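Local coordinates for protein ORF 37 (Human herpesvirus 8 type M, PDB 3FHD) that cuts single- and double-stranded DNA as a metal-dependent endonuclease and exonuclease, and helps process branched viral DNA intermediates so that unit-length genomes can be packaged, at residues 30-34 against 62-68; 88-92 against 119-125; 287-291 against 366-372. Residues are numbered along the deposited sequence.

Contact 1: residues 30-34 against 62-68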
# COMPACT_ATOMS: atom_id res chain seq x y z
N ALA A 30 -21.34 -5.34 17.15
CA ALA A 30 -21.44 -3.95 17.56
C ALA A 30 -22.43 -3.27 16.65
O ALA A 30 -22.68 -3.71 15.53
CB ALA A 30 -20.09 -3.25 17.50
N ASP A 31 -23.01 -2.18 17.14
CA ASP A 31 -24.00 -1.48 16.37
C ASP A 31 -23.47 -0.10 16.03
O ASP A 31 -23.36 0.75 16.92
CB ASP A 31 -25.31 -1.42 17.16
CG ASP A 31 -26.50 -0.96 16.32
OD1 ASP A 31 -26.34 -0.70 15.10
OD2 ASP A 31 -27.61 -0.85 16.88
N LEU A 32 -23.14 0.13 14.76
CA LEU A 32 -22.77 1.47 14.31
C LEU A 32 -23.91 2.45 14.53
O LEU A 32 -23.70 3.65 14.58
CB LEU A 32 -22.33 1.49 12.83
CG LEU A 32 -20.90 1.05 12.45
CD1 LEU A 32 -20.65 1.15 10.95
CD2 LEU A 32 -19.85 1.81 13.24
N PHE A 33 -25.13 1.93 14.67
CA PHE A 33 -26.31 2.77 14.87
C PHE A 33 -26.71 2.88 16.34
O PHE A 33 -27.57 3.69 16.69
CB PHE A 33 -27.45 2.31 13.96
CG PHE A 33 -27.14 2.48 12.50
CD1 PHE A 33 -27.20 3.73 11.91
CD2 PHE A 33 -26.73 1.39 11.73
CE1 PHE A 33 -26.88 3.91 10.56
CE2 PHE A 33 -26.40 1.54 10.38
CZ PHE A 33 -26.48 2.80 9.79
N SER A 34 -26.08 2.07 17.19
CA SER A 34 -26.35 2.14 18.62
C SER A 34 -25.71 3.40 19.18
O SER A 34 -24.65 3.82 18.73
CB SER A 34 -25.77 0.92 19.34
OG SER A 34 -25.85 1.10 20.75
N PHE A 62 -22.14 -2.51 7.87
CA PHE A 62 -22.92 -1.27 7.73
C PHE A 62 -24.07 -1.42 6.67
O PHE A 62 -25.24 -1.16 6.96
CB PHE A 62 -21.95 -0.12 7.42
CG PHE A 62 -22.63 1.18 7.08
CD1 PHE A 62 -23.19 1.97 8.09
CD2 PHE A 62 -22.67 1.62 5.78
CE1 PHE A 62 -23.79 3.19 7.77
CE2 PHE A 62 -23.28 2.84 5.44
CZ PHE A 62 -23.84 3.62 6.44
N LEU A 63 -23.74 -1.86 5.46
CA LEU A 63 -24.71 -1.91 4.37
C LEU A 63 -25.76 -3.02 4.56
O LEU A 63 -26.84 -2.99 3.93
CB LEU A 63 -23.99 -2.09 3.03
CG LEU A 63 -23.07 -0.95 2.59
CD1 LEU A 63 -22.41 -1.31 1.25
CD2 LEU A 63 -23.85 0.36 2.53
N LYS A 64 -25.44 -3.97 5.43
CA LYS A 64 -26.30 -5.13 5.72
C LYS A 64 -27.21 -4.85 6.90
O LYS A 64 -28.14 -5.61 7.15
CB LYS A 64 -25.45 -6.39 6.01
CG LYS A 64 -24.72 -6.97 4.78
CD LYS A 64 -25.53 -8.07 4.15
CE LYS A 64 -25.13 -8.39 2.71
NZ LYS A 64 -25.42 -9.84 2.43
N HIS A 65 -26.94 -3.76 7.63
CA HIS A 65 -27.72 -3.43 8.85
C HIS A 65 -29.19 -3.19 8.50
O HIS A 65 -29.50 -2.69 7.42
CB HIS A 65 -27.10 -2.19 9.53
CG HIS A 65 -27.62 -1.92 10.91
ND1 HIS A 65 -28.87 -1.40 11.16
CD2 HIS A 65 -27.05 -2.09 12.13
CE1 HIS A 65 -29.06 -1.28 12.46
NE2 HIS A 65 -27.97 -1.70 13.08
N ALA A 66 -30.11 -3.53 9.41
CA ALA A 66 -31.54 -3.31 9.20
C ALA A 66 -31.91 -1.87 8.80
O ALA A 66 -32.77 -1.66 7.94
CB ALA A 66 -32.35 -3.76 10.43
N LYS A 67 -31.25 -0.89 9.40
CA LYS A 67 -31.55 0.51 9.15
C LYS A 67 -31.13 1.01 7.75
O LYS A 67 -31.83 1.82 7.17
CB LYS A 67 -30.99 1.40 10.27
CG LYS A 67 -31.56 1.09 11.67
CD LYS A 67 -31.31 2.28 12.61
CE LYS A 67 -31.98 2.14 13.98
NZ LYS A 67 -31.00 1.91 15.10
N VAL A 68 -30.02 0.50 7.20
CA VAL A 68 -29.61 0.78 5.80
C VAL A 68 -30.55 0.06 4.81
O VAL A 68 -30.94 0.63 3.78
CB VAL A 68 -28.12 0.41 5.51
CG1 VAL A 68 -27.75 0.66 4.04
CG2 VAL A 68 -27.17 1.20 6.41

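Contact 2: residues 88-92 against 119-125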
# COMPACT_ATOMS: atom_id res chain seq x y z
N TYR A 88 -20.68 6.14 5.63
CA TYR A 88 -20.03 5.09 6.44
C TYR A 88 -18.88 5.63 7.29
O TYR A 88 -18.81 5.31 8.49
CB TYR A 88 -19.49 3.95 5.54
CG TYR A 88 -18.53 3.02 6.27
CD1 TYR A 88 -18.99 2.18 7.28
CD2 TYR A 88 -17.16 3.02 5.97
CE1 TYR A 88 -18.11 1.32 7.99
CE2 TYR A 88 -16.26 2.19 6.68
CZ TYR A 88 -16.76 1.33 7.66
OH TYR A 88 -15.88 0.52 8.35
N ASN A 89 -17.98 6.41 6.68
CA ASN A 89 -16.85 7.00 7.44
C ASN A 89 -17.37 7.76 8.67
O ASN A 89 -16.83 7.64 9.77
CB ASN A 89 -15.98 7.93 6.59
CG ASN A 89 -14.87 7.17 5.82
OD1 ASN A 89 -13.68 7.36 6.07
ND2 ASN A 89 -15.25 6.29 4.92
N TYR A 90 -18.42 8.55 8.48
CA TYR A 90 -19.00 9.26 9.62
C TYR A 90 -19.45 8.33 10.75
O TYR A 90 -19.05 8.51 11.89
CB TYR A 90 -20.14 10.19 9.18
CG TYR A 90 -20.87 10.73 10.40
CD1 TYR A 90 -20.26 11.70 11.22
CD2 TYR A 90 -22.14 10.27 10.74
CE1 TYR A 90 -20.92 12.19 12.36
CE2 TYR A 90 -22.81 10.77 11.88
CZ TYR A 90 -22.19 11.71 12.67
OH TYR A 90 -22.86 12.21 13.78
N PHE A 91 -20.29 7.34 10.44
CA PHE A 91 -20.76 6.39 11.45
C PHE A 91 -19.62 5.61 12.11
O PHE A 91 -19.65 5.37 13.34
CB PHE A 91 -21.78 5.41 10.84
CG PHE A 91 -23.14 6.05 10.56
CD1 PHE A 91 -23.99 6.35 11.61
CD2 PHE A 91 -23.50 6.38 9.27
CE1 PHE A 91 -25.24 6.98 11.37
CE2 PHE A 91 -24.74 6.99 9.00
CZ PHE A 91 -25.62 7.30 10.07
N LEU A 92 -18.67 5.18 11.29
CA LEU A 92 -17.49 4.47 11.78
C LEU A 92 -16.74 5.32 12.83
O LEU A 92 -16.50 4.89 13.94
CB LEU A 92 -16.52 4.14 10.62
CG LEU A 92 -15.22 3.48 11.10
CD1 LEU A 92 -15.48 2.24 12.00
CD2 LEU A 92 -14.37 3.14 9.92
N LEU A 119 -26.05 14.55 13.34
CA LEU A 119 -26.99 13.65 12.67
C LEU A 119 -26.80 12.19 13.08
O LEU A 119 -25.67 11.71 13.21
CB LEU A 119 -26.90 13.80 11.15
CG LEU A 119 -27.14 15.17 10.51
CD1 LEU A 119 -26.91 15.08 9.00
CD2 LEU A 119 -28.54 15.71 10.82
N LEU A 120 -27.90 11.50 13.28
CA LEU A 120 -27.89 10.13 13.79
C LEU A 120 -28.53 9.13 12.84
O LEU A 120 -28.26 7.93 12.95
CB LEU A 120 -28.62 10.06 15.14
CG LEU A 120 -27.96 10.80 16.30
CD1 LEU A 120 -29.01 11.15 17.36
CD2 LEU A 120 -26.79 10.02 16.89
N ASP A 121 -29.37 9.61 11.92
CA ASP A 121 -30.09 8.74 10.98
C ASP A 121 -29.39 8.66 9.61
O ASP A 121 -28.81 9.65 9.14
CB ASP A 121 -31.54 9.21 10.82
CG ASP A 121 -31.64 10.55 10.14
OD1 ASP A 121 -30.98 11.51 10.62
OD2 ASP A 121 -32.35 10.65 9.11
N VAL A 122 -29.46 7.49 8.98
CA VAL A 122 -28.76 7.29 7.71
C VAL A 122 -29.30 8.17 6.58
O VAL A 122 -28.51 8.70 5.81
CB VAL A 122 -28.65 5.79 7.32
CG1 VAL A 122 -30.03 5.22 6.95
CG2 VAL A 122 -27.65 5.59 6.22
N ALA A 123 -30.62 8.39 6.51
CA ALA A 123 -31.18 9.26 5.47
C ALA A 123 -30.51 10.64 5.46
O ALA A 123 -30.10 11.10 4.41
CB ALA A 123 -32.69 9.40 5.61
N SER A 124 -30.40 11.27 6.63
CA SER A 124 -29.83 12.63 6.73
C SER A 124 -28.34 12.67 6.50
O SER A 124 -27.82 13.51 5.75
CB SER A 124 -30.14 13.26 8.08
OG SER A 124 -31.52 13.37 8.25
N VAL A 125 -27.63 11.75 7.15
CA VAL A 125 -26.18 11.66 6.98
C VAL A 125 -25.86 11.49 5.50
O VAL A 125 -25.05 12.25 4.95
CB VAL A 125 -25.58 10.52 7.83
CG1 VAL A 125 -24.12 10.31 7.49
CG2 VAL A 125 -25.75 10.87 9.31

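Contact 3: residues 287-291 against 366-372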
# COMPACT_ATOMS: atom_id res chain seq x y z
N TYR A 287 27.20 -14.83 -1.52
CA TYR A 287 27.25 -13.54 -0.83
C TYR A 287 28.68 -13.02 -0.59
O TYR A 287 28.98 -11.85 -0.85
CB TYR A 287 26.48 -13.61 0.50
CG TYR A 287 26.75 -12.42 1.40
CD1 TYR A 287 26.09 -11.20 1.18
CD2 TYR A 287 27.65 -12.50 2.47
CE1 TYR A 287 26.33 -10.10 1.99
CE2 TYR A 287 27.90 -11.40 3.31
CZ TYR A 287 27.23 -10.20 3.05
OH TYR A 287 27.44 -9.11 3.86
N GLN A 288 29.55 -13.90 -0.09
CA GLN A 288 30.96 -13.59 0.13
C GLN A 288 31.60 -12.95 -1.10
O GLN A 288 32.29 -11.93 -0.98
CB GLN A 288 31.74 -14.84 0.52
CG GLN A 288 31.68 -15.20 2.01
CD GLN A 288 32.53 -16.44 2.34
OE1 GLN A 288 32.23 -17.54 1.89
NE2 GLN A 288 33.58 -16.25 3.14
N ARG A 289 31.36 -13.54 -2.27
CA ARG A 289 31.93 -13.05 -3.55
C ARG A 289 31.40 -11.67 -3.88
O ARG A 289 32.17 -10.79 -4.26
CB ARG A 289 31.61 -14.01 -4.70
N LEU A 290 30.08 -11.51 -3.76
CA LEU A 290 29.41 -10.22 -3.96
C LEU A 290 29.93 -9.13 -3.02
O LEU A 290 30.13 -8.00 -3.46
CB LEU A 290 27.89 -10.37 -3.79
CG LEU A 290 26.97 -9.16 -3.97
CD1 LEU A 290 26.95 -8.74 -5.44
CD2 LEU A 290 25.57 -9.50 -3.48
N TYR A 291 30.13 -9.47 -1.74
CA TYR A 291 30.58 -8.52 -0.72
C TYR A 291 32.00 -8.01 -1.00
O TYR A 291 32.27 -6.81 -0.87
CB TYR A 291 30.51 -9.15 0.68
CG TYR A 291 30.77 -8.18 1.83
CD1 TYR A 291 29.77 -7.33 2.29
CD2 TYR A 291 32.03 -8.12 2.44
CE1 TYR A 291 30.01 -6.43 3.34
CE2 TYR A 291 32.28 -7.23 3.50
CZ TYR A 291 31.27 -6.39 3.94
OH TYR A 291 31.50 -5.51 4.98
N VAL A 366 25.20 -2.63 -1.48
CA VAL A 366 25.78 -3.67 -0.64
C VAL A 366 26.06 -3.02 0.72
O VAL A 366 26.71 -1.98 0.79
CB VAL A 366 27.07 -4.24 -1.26
CG1 VAL A 366 27.74 -5.24 -0.30
CG2 VAL A 366 26.77 -4.88 -2.62
N LEU A 367 25.56 -3.61 1.80
CA LEU A 367 25.74 -2.98 3.10
C LEU A 367 26.98 -3.51 3.80
O LEU A 367 27.39 -4.64 3.56
CB LEU A 367 24.49 -3.15 3.98
CG LEU A 367 23.16 -2.72 3.32
CD1 LEU A 367 21.95 -3.26 4.07
CD2 LEU A 367 23.10 -1.20 3.17
N THR A 368 27.59 -2.68 4.67
CA THR A 368 28.63 -3.17 5.55
C THR A 368 28.13 -4.26 6.50
O THR A 368 26.98 -4.24 6.96
CB THR A 368 29.34 -2.05 6.37
OG1 THR A 368 28.37 -1.33 7.15
CG2 THR A 368 30.10 -1.10 5.46
N ASP A 369 29.01 -5.20 6.78
CA ASP A 369 28.72 -6.32 7.64
C ASP A 369 29.03 -5.91 9.09
O ASP A 369 30.17 -5.58 9.40
CB ASP A 369 29.58 -7.50 7.19
CG ASP A 369 29.26 -8.78 7.91
OD1 ASP A 369 28.77 -8.75 9.07
OD2 ASP A 369 29.50 -9.84 7.32
N PRO A 370 28.01 -5.93 9.99
CA PRO A 370 28.26 -5.53 11.39
C PRO A 370 29.20 -6.47 12.18
O PRO A 370 29.57 -6.16 13.32
CB PRO A 370 26.86 -5.48 12.01
CG PRO A 370 26.03 -6.43 11.16
CD PRO A 370 26.60 -6.33 9.77
N GLN A 371 29.60 -7.60 11.60
CA GLN A 371 30.59 -8.45 12.28
C GLN A 371 31.98 -7.83 12.18
O GLN A 371 32.87 -8.09 13.01
CB GLN A 371 30.57 -9.88 11.77
CG GLN A 371 31.26 -10.87 12.72
CD GLN A 371 31.05 -12.30 12.32
OE1 GLN A 371 30.04 -12.63 11.69
NE2 GLN A 371 31.99 -13.16 12.67
N ASP A 372 32.16 -6.99 11.16
CA ASP A 372 33.39 -6.23 10.97
C ASP A 372 33.38 -4.98 11.87
O ASP A 372 34.35 -4.71 12.58
CB ASP A 372 33.54 -5.82 9.50
CG ASP A 372 33.72 -7.03 8.55
OD1 ASP A 372 33.98 -8.17 9.02
OD2 ASP A 372 33.62 -6.82 7.31
O HOH W 1 26.44 -6.81 2.83

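Contact 1: residues 30-34 against 62-68
An Asx turn and a helix N-cap meet here, joining the N-terminal loop of the model, before helix 38-42, to the junction between helices 59-64 and 66-72 in the helical part of this PD-(D/E)XK nuclease. The polar contacts centre on Asp31 and His65. Asp31 OD1 accepts from Phe33 N at 2.9 Å, closing the Asx turn, and the backbone bond from Ser34 N to Asp31 O (3.0 Å) makes residues 31-34 a type I beta turn. Asp31 OD1 also takes a weak hydrogen bond from His65 NE2 at 2.8 Å. Through its other ring nitrogen, His65 ND1 accepts from Lys67 N at 3.0 Å, so the imidazole caps helix 66-72 while reaching across to the turn.

Aromatic contacts centre on Phe33, whose ring lies among Phe62, His65, Lys67 and Val68. Its edge is directed at the His65 face, with centroids 4.6 Å apart and planes at 60°, and Phe33 CD2 is 3.5 Å from His65 CD2. Phe33 and Phe62 meet rim to rim, their planes only 19° apart, and Phe91 of helix 83-100 joins the cluster.

Aliphatic side chains pack against the rings. Leu32 CD1 sits 3.9 Å from Phe62 CD1, and Leu32 also touches Tyr88 of helix 83-100. Val68 CG2 approaches Phe33 CZ to 3.8 Å. At the exposed margin the Lys67 side chain runs back along the phenylalanine, bringing Lys67 NZ to 3.7 Å from Phe33 CB.

Contact 2: residues 88-92 against 119-125
Phe91 points the end of its ring into the bend that leads into helix 122-130, overlapping the backbone of Leu120, Asp121 and Val122. At the ring edge, Phe91 CE1 lies 3.5 Å from Leu120 O, while Phe91 CZ lies 3.9 Å from Val122 CA and 3.7 Å from Val125 CG2. Val125 is wedged between Tyr90 and Phe91, since its other methyl, CG1, packs against Tyr90 CD2 at 3.8 Å.

Here one helix packs against the N-terminal turn of another, in the helical N-terminal part of the chain: one turn of helix 83-100 faces the first turn of helix 122-130 and the residues just before it. Asp121 is the N-cap of that second helix, its OD2 accepting from Ser124 N at 3.2 Å and from Ser124 OG at 3.0 Å. The CA-to-CB bond of Asp121 points away from helix 83-100, while that of Val125 points toward it.

Tyr90 supplies the polar link, donating from its OH to Leu119 O at 2.9 Å in the loop ahead of the cap. Phe109 and Phe114 make edge-to-face contacts with Tyr90, and Trp71 of helix 66-72 touches Val122.

Contact 3: residues 287-291 against 366-372
Tyr291, with the largest share of the buried surface, extends from helix 282-292 along the end of strand 362-367. Its hydroxyl accepts a hydrogen bond from Asp369 N, with Asp369 N to Tyr291 OH at 3.1 Å, just beyond the end of the strand. Tyr291 CE1 lies 3.2 Å from Leu367 O, near the ring plane, and Lys380 of the adjacent strand 379-389 makes a cation-pi contact with the ring.

Val366 gives the apolar footing. Its side chain points at the helix, with Val366 CG1 3.9 Å from Tyr291 CD1 and Val366 CG2 4.5 Å from Leu290 CG; Leu290 in turn packs on helix 296-303.

Asp369 turns toward the helix but spends its carboxylate elsewhere. Asp369 OD1 accepts from Gln371 N at 2.9 Å, capping the short, weakly bonded helix 370-373, and is salt-bridged to Arg432; OD2 pairs with Lys277. Tyr287 reaches the strand through a water that accepts from Tyr287 OH at 2.7 Å and donates to Leu367 O at 2.5 Å.

Strand 362-367 lies between strands 455-464 and 379-389, antiparallel to both. The arrangement is thus a helix packed through Tyr291 and Leu290 on the end of an inner strand of the central mixed sheet, consistent with the helix-on-sheet layering of the PD-(D/E)XK nuclease fold.

In the fold
Contacts 1 and 2 adjoin, their centres about 10 Å apart, whereas contact 3 lies across the centre of the chain, its centre about 56 Å from that of contact 1. Helix 83-100 unites the first pair: Phe91, part of contact 2, also packs on Phe33 and Phe62 of contact 1, making one continuous aromatic region among helices. Both are only partly buried, with exposed residues at their margins. Contact 3 is more fully buried and lies where a helix meets the end of a strand of the mixed sheet, so strand backbone, a bridging water and a charged aspartate join its tyrosine packing. Each contact includes an aspartate or histidine N-cap, but only in contact 1 does the capping side chain itself hydrogen-bond, weakly, across the interface.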